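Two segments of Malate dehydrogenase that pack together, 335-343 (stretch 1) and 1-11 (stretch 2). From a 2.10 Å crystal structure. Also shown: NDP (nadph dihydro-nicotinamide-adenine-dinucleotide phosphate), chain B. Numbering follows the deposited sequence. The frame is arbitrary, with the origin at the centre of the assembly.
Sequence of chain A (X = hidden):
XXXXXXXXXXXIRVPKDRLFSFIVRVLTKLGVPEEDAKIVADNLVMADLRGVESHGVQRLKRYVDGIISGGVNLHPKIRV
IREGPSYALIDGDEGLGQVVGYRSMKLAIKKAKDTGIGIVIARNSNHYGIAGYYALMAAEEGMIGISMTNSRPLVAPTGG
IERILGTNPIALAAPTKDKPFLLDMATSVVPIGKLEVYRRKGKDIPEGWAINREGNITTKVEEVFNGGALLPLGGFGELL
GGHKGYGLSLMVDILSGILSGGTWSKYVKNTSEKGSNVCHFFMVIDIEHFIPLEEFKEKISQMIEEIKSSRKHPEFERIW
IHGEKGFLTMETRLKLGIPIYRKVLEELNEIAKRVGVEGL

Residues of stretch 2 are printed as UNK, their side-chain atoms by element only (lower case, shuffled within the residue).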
# COMPACT_ATOMS: atom_id res chain seq x y z
N LYS A 335 14.04 -27.91 11.60
CA LYS A 335 14.81 -29.13 11.80
C LYS A 335 16.16 -28.83 12.45
O LYS A 335 16.84 -29.73 12.93
CB LYS A 335 15.01 -29.86 10.46
CG LYS A 335 15.51 -28.99 9.32
CD LYS A 335 15.39 -29.74 8.00
CE LYS A 335 15.71 -28.85 6.80
NZ LYS A 335 15.43 -29.53 5.51
N LEU A 336 16.52 -27.55 12.48
CA LEU A 336 17.78 -27.13 13.07
C LEU A 336 17.50 -26.46 14.42
O LEU A 336 18.38 -26.36 15.28
CB LEU A 336 18.48 -26.15 12.13
CG LEU A 336 19.99 -25.95 12.24
CD1 LEU A 336 20.49 -25.18 11.03
CD2 LEU A 336 20.33 -25.21 13.52
N GLY A 337 16.26 -26.02 14.61
CA GLY A 337 15.88 -25.37 15.85
C GLY A 337 15.85 -23.86 15.74
O GLY A 337 16.54 -23.28 14.90
N ILE A 338 15.05 -23.22 16.59
CA ILE A 338 14.93 -21.77 16.58
C ILE A 338 16.01 -21.11 17.44
O ILE A 338 16.09 -21.37 18.64
CB ILE A 338 13.56 -21.32 17.13
CG1 ILE A 338 12.44 -21.97 16.32
CG2 ILE A 338 13.46 -19.80 17.09
CD1 ILE A 338 11.05 -21.70 16.86
N PRO A 339 16.84 -20.25 16.83
CA PRO A 339 17.91 -19.57 17.56
C PRO A 339 17.39 -18.39 18.39
O PRO A 339 16.83 -17.44 17.85
CB PRO A 339 18.84 -19.11 16.44
CG PRO A 339 17.88 -18.80 15.34
CD PRO A 339 16.93 -19.98 15.39
N ILE A 340 17.59 -18.47 19.70
CA ILE A 340 17.16 -17.42 20.60
C ILE A 340 18.37 -16.79 21.27
O ILE A 340 19.20 -17.48 21.85
CB ILE A 340 16.21 -17.97 21.70
CG1 ILE A 340 14.98 -18.59 21.05
CG2 ILE A 340 15.81 -16.85 22.65
CD1 ILE A 340 13.99 -19.16 22.04
N TYR A 341 18.47 -15.47 21.17
CA TYR A 341 19.58 -14.73 21.75
C TYR A 341 19.81 -15.14 23.21
O TYR A 341 18.92 -15.70 23.85
CB TYR A 341 19.29 -13.23 21.66
CG TYR A 341 20.46 -12.33 22.00
CD1 TYR A 341 21.67 -12.44 21.31
CD2 TYR A 341 20.35 -11.35 22.98
CE1 TYR A 341 22.74 -11.59 21.60
CE2 TYR A 341 21.41 -10.50 23.28
CZ TYR A 341 22.60 -10.63 22.59
OH TYR A 341 23.65 -9.78 22.88
N ARG A 342 21.00 -14.86 23.72
CA ARG A 342 21.36 -15.21 25.09
C ARG A 342 20.55 -14.44 26.13
O ARG A 342 19.87 -15.05 26.96
CB ARG A 342 22.85 -14.97 25.32
CG ARG A 342 23.36 -13.61 24.83
CD ARG A 342 24.82 -13.36 25.21
NE ARG A 342 24.99 -12.94 26.60
CZ ARG A 342 24.93 -13.76 27.65
NH1 ARG A 342 24.71 -15.06 27.49
NH2 ARG A 342 25.07 -13.27 28.88
N LYS A 343 20.62 -13.12 26.09
CA LYS A 343 19.91 -12.27 27.04
C LYS A 343 18.40 -12.49 27.01
O LYS A 343 17.73 -12.37 28.04
CB LYS A 343 20.21 -10.80 26.77
CG LYS A 343 21.65 -10.40 27.08
CD LYS A 343 21.86 -8.91 26.85
CE LYS A 343 23.28 -8.49 27.21
NZ LYS A 343 23.50 -7.03 27.00
N UNK A 1 21.62 -24.49 6.65
CA UNK A 1 20.86 -24.04 5.45
C UNK A 1 20.75 -22.52 5.46
O UNK A 1 21.51 -21.84 6.15
c UNK A 1 19.42 -26.17 5.56
se UNK A 1 19.85 -26.82 7.33
c UNK A 1 19.46 -24.65 5.45
c UNK A 1 18.07 -26.99 8.05
N UNK A 2 19.80 -21.98 4.70
CA UNK A 2 19.62 -20.54 4.66
C UNK A 2 18.90 -20.03 5.91
O UNK A 2 18.02 -20.69 6.45
c UNK A 2 17.42 -18.13 4.03
c UNK A 2 19.37 -17.79 2.68
c UNK A 2 19.13 -16.42 2.67
c UNK A 2 18.03 -15.90 3.34
c UNK A 2 18.82 -20.13 3.42
c UNK A 2 18.52 -18.66 3.36
c UNK A 2 17.17 -16.76 4.02
N UNK A 3 19.30 -18.84 6.36
CA UNK A 3 18.71 -18.22 7.53
C UNK A 3 18.80 -16.70 7.39
O UNK A 3 19.88 -16.16 7.14
o UNK A 3 18.66 -20.19 12.05
c UNK A 3 18.59 -19.52 9.75
c UNK A 3 19.18 -19.50 11.15
o UNK A 3 20.18 -18.77 11.34
c UNK A 3 19.43 -18.69 8.79
N UNK A 4 17.67 -16.03 7.54
CA UNK A 4 17.57 -14.57 7.40
C UNK A 4 18.49 -13.71 8.25
O UNK A 4 19.06 -12.73 7.76
n UNK A 4 12.15 -12.29 7.54
c UNK A 4 15.22 -14.31 6.42
c UNK A 4 13.58 -12.57 7.24
c UNK A 4 13.77 -14.00 6.76
c UNK A 4 16.13 -14.12 7.63
N UNK A 5 18.63 -14.04 9.53
CA UNK A 5 19.49 -13.24 10.38
C UNK A 5 20.85 -13.85 10.60
O UNK A 5 21.17 -14.90 10.04
N UNK A 6 21.67 -13.18 11.40
CA UNK A 6 23.00 -13.69 11.71
C UNK A 6 23.01 -14.29 13.10
O UNK A 6 22.78 -13.60 14.09
c UNK A 6 28.03 -13.85 12.70
c UNK A 6 25.80 -13.21 13.34
c UNK A 6 24.04 -12.56 11.62
c UNK A 6 27.08 -13.63 13.69
o UNK A 6 29.29 -14.27 13.05
c UNK A 6 27.71 -13.65 11.37
c UNK A 6 26.42 -13.22 11.03
c UNK A 6 25.45 -13.00 12.00
N UNK A 7 23.26 -15.59 13.16
CA UNK A 7 23.30 -16.31 14.43
C UNK A 7 24.74 -16.74 14.72
O UNK A 7 25.42 -17.29 13.85
c UNK A 7 22.39 -17.55 14.40
c UNK A 7 22.76 -18.45 13.22
c UNK A 7 22.51 -18.32 15.70
N UNK A 8 25.19 -16.48 15.94
CA UNK A 8 26.55 -16.84 16.34
C UNK A 8 26.54 -17.63 17.65
O UNK A 8 25.64 -18.45 17.88
o UNK A 8 26.35 -14.91 18.51
o UNK A 8 26.68 -13.37 16.99
c UNK A 8 27.40 -15.58 16.49
c UNK A 8 26.76 -14.55 17.40
N UNK A 9 27.54 -17.39 18.49
CA UNK A 9 27.64 -18.08 19.77
C UNK A 9 26.62 -17.54 20.77
O UNK A 9 26.13 -18.27 21.63
o UNK A 9 30.95 -14.95 20.04
o UNK A 9 29.24 -15.46 18.76
c UNK A 9 29.05 -17.93 20.36
c UNK A 9 29.89 -15.59 19.82
c UNK A 9 29.39 -16.54 20.89
N UNK A 10 26.29 -16.26 20.64
CA UNK A 10 25.34 -15.60 21.53
C UNK A 10 23.90 -16.08 21.33
O UNK A 10 22.97 -15.46 21.82
c UNK A 10 25.38 -14.08 21.32
c UNK A 10 26.73 -13.49 21.64
n UNK A 10 27.33 -12.83 20.66
o UNK A 10 27.22 -13.62 22.76
N UNK A 11 23.73 -17.18 20.61
CA UNK A 11 22.40 -17.72 20.37
C UNK A 11 22.29 -19.19 20.76
O UNK A 11 23.26 -19.94 20.68
c UNK A 11 21.02 -13.50 17.82
o UNK A 11 20.69 -12.21 17.48
c UNK A 11 20.35 -15.77 18.23
c UNK A 11 22.65 -15.16 18.43
c UNK A 11 22.33 -13.84 18.08
c UNK A 11 20.02 -14.46 17.89
c UNK A 11 22.00 -17.56 18.90
c UNK A 11 21.66 -16.13 18.51
PA NDP B . 11.50 -6.62 6.08
O1A NDP B . 12.14 -7.67 6.85
O2A NDP B . 12.26 -5.47 5.47
O5B NDP B . 10.64 -7.37 4.90
C5B NDP B . 9.85 -6.62 3.96
C4B NDP B . 9.17 -7.67 3.06
O4B NDP B . 10.05 -7.79 1.93
C3B NDP B . 8.98 -9.06 3.60
O3B NDP B . 7.70 -9.56 3.11
C2B NDP B . 10.11 -9.88 3.07
O2B NDP B . 9.91 -11.30 2.97
C1B NDP B . 10.40 -9.17 1.79
N9A NDP B . 11.83 -9.16 1.38
C8A NDP B . 13.00 -9.04 2.18
N7A NDP B . 14.09 -9.06 1.44
C5A NDP B . 13.67 -9.19 0.14
C6A NDP B . 14.33 -9.26 -1.13
N6A NDP B . 15.66 -9.19 -1.20
N1A NDP B . 13.58 -9.39 -2.28
C2A NDP B . 12.21 -9.46 -2.22
N3A NDP B . 11.50 -9.39 -1.07
C4A NDP B . 12.29 -9.26 0.08
O3 NDP B . 10.28 -5.97 6.82
PN NDP B . 10.00 -5.09 8.10
O1N NDP B . 9.40 -3.85 7.60
O2N NDP B . 11.35 -5.00 8.75
O5D NDP B . 8.98 -6.02 8.89
C5D NDP B . 9.09 -6.27 10.32
C4D NDP B . 7.93 -7.23 10.81
O4D NDP B . 7.32 -6.59 11.91
C3D NDP B . 6.78 -7.50 9.81
O3D NDP B . 6.45 -8.89 9.89
C2D NDP B . 5.65 -6.57 10.22
O2D NDP B . 4.39 -7.10 9.86
C1D NDP B . 5.91 -6.46 11.74
N1N NDP B . 5.47 -5.16 12.33
C2N NDP B . 4.41 -5.22 13.27
C3N NDP B . 3.99 -3.96 13.86
C7N NDP B . 2.90 -3.95 14.85
O7N NDP B . 2.49 -2.92 15.40
N7N NDP B . 2.28 -5.11 15.20
C4N NDP B . 4.66 -2.76 13.47
C5N NDP B . 5.70 -2.73 12.54
C6N NDP B . 6.11 -3.93 11.97
P2B NDP B . 10.42 -12.38 3.96
O1X NDP B . 10.89 -13.44 3.06
O2X NDP B . 9.30 -12.85 4.83
O3X NDP B . 11.56 -11.80 4.80

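Position 1 carries an unbranched chain of two carbons, a selenium and a terminal carbon, the end carbon against Lys335 and the selenium near Leu336. This identifies selenomethionine, Met1. Its CE lies 3.3 Å from CE of Lys335 and its SE 4.1 Å from CD1 of Leu336; a long, flexible apolar chain suits a place beside other aliphatic chains.

Position 2 has one carbon and a ring of six carbons with no oxygen, out of reach of stretch 1: Phe2, a type for which this contact gives no reason. At position 3 three carbons end in two oxygens, one of them near the ring of Pro339. This is Glu3, whose OE2 stands 3.7 Å from CG of Pro339; its carboxylate has a hydrogen-bonding partner just beyond the stretches.

Position 4 shows four carbons in a row ending in nitrogen and touches nothing of stretch 1, hence Lys4. It turns to the cofactor, where its NZ donates a hydrogen bond of 2.8 Å to O3X of NDP, an amine meeting a phosphate oxygen. Position 5 has no side-chain atoms, touches nothing of stretch 1, and is Gly5; an ideal CB would have room, so the contact does not demand glycine. At position 6 one carbon leads to a six-carbon ring bearing an oxygen, too far away to touch stretch 1: Tyr6, exposed, its type likewise unexplained by this contact.

Position 7 has one carbon carrying two more, with a methyl on Pro339: compact, branched Val7. It points toward stretch 1 and sets CG2 3.8 Å from CB of Pro339, apolar against apolar.

Position 8 has two carbons, the second with two oxygens, and touches nothing of stretch 1: Asp8. Its carboxylate OD1 accepts a hydrogen bond of 2.5 Å from the backbone N of position 10. Position 9, three carbons ending in two oxygens and free of stretch 1, is Glu9, its charge suited to exposure.

Position 10 has two carbons, the second carrying one oxygen and one nitrogen, beside Tyr341 and Arg342: Asn10. Its CB lies 3.6 Å from CE1 of Tyr341, and its OD1 3.4 Å from CD of Arg342; a short amide fits between them. Position 11 has one carbon and a six-carbon ring bearing oxygen, packed on Tyr341: Tyr11, whose ring offers a face while its OH is hydrogen-bonded elsewhere in the structure.

The contact centres on an antiparallel, non-hydrogen-bonded bridge between Tyr341 and Tyr11, both side chains on the same face. The edge of the Tyr341 ring meets the face of Tyr11, centroids 5.3 Å apart, and Tyr341 CA sits over that face. Arg342 N gives a weak hydrogen bond to Asn10 O at 2.8 Å, while Tyr11 CA approaches Ile340 O at 3.5 Å. Pro339 packs against Val7 and Tyr11, so apolar and aromatic packing supplements this sparse backbone bonding.

Stretch 2, residues 1-11: MFEKGYVDENY
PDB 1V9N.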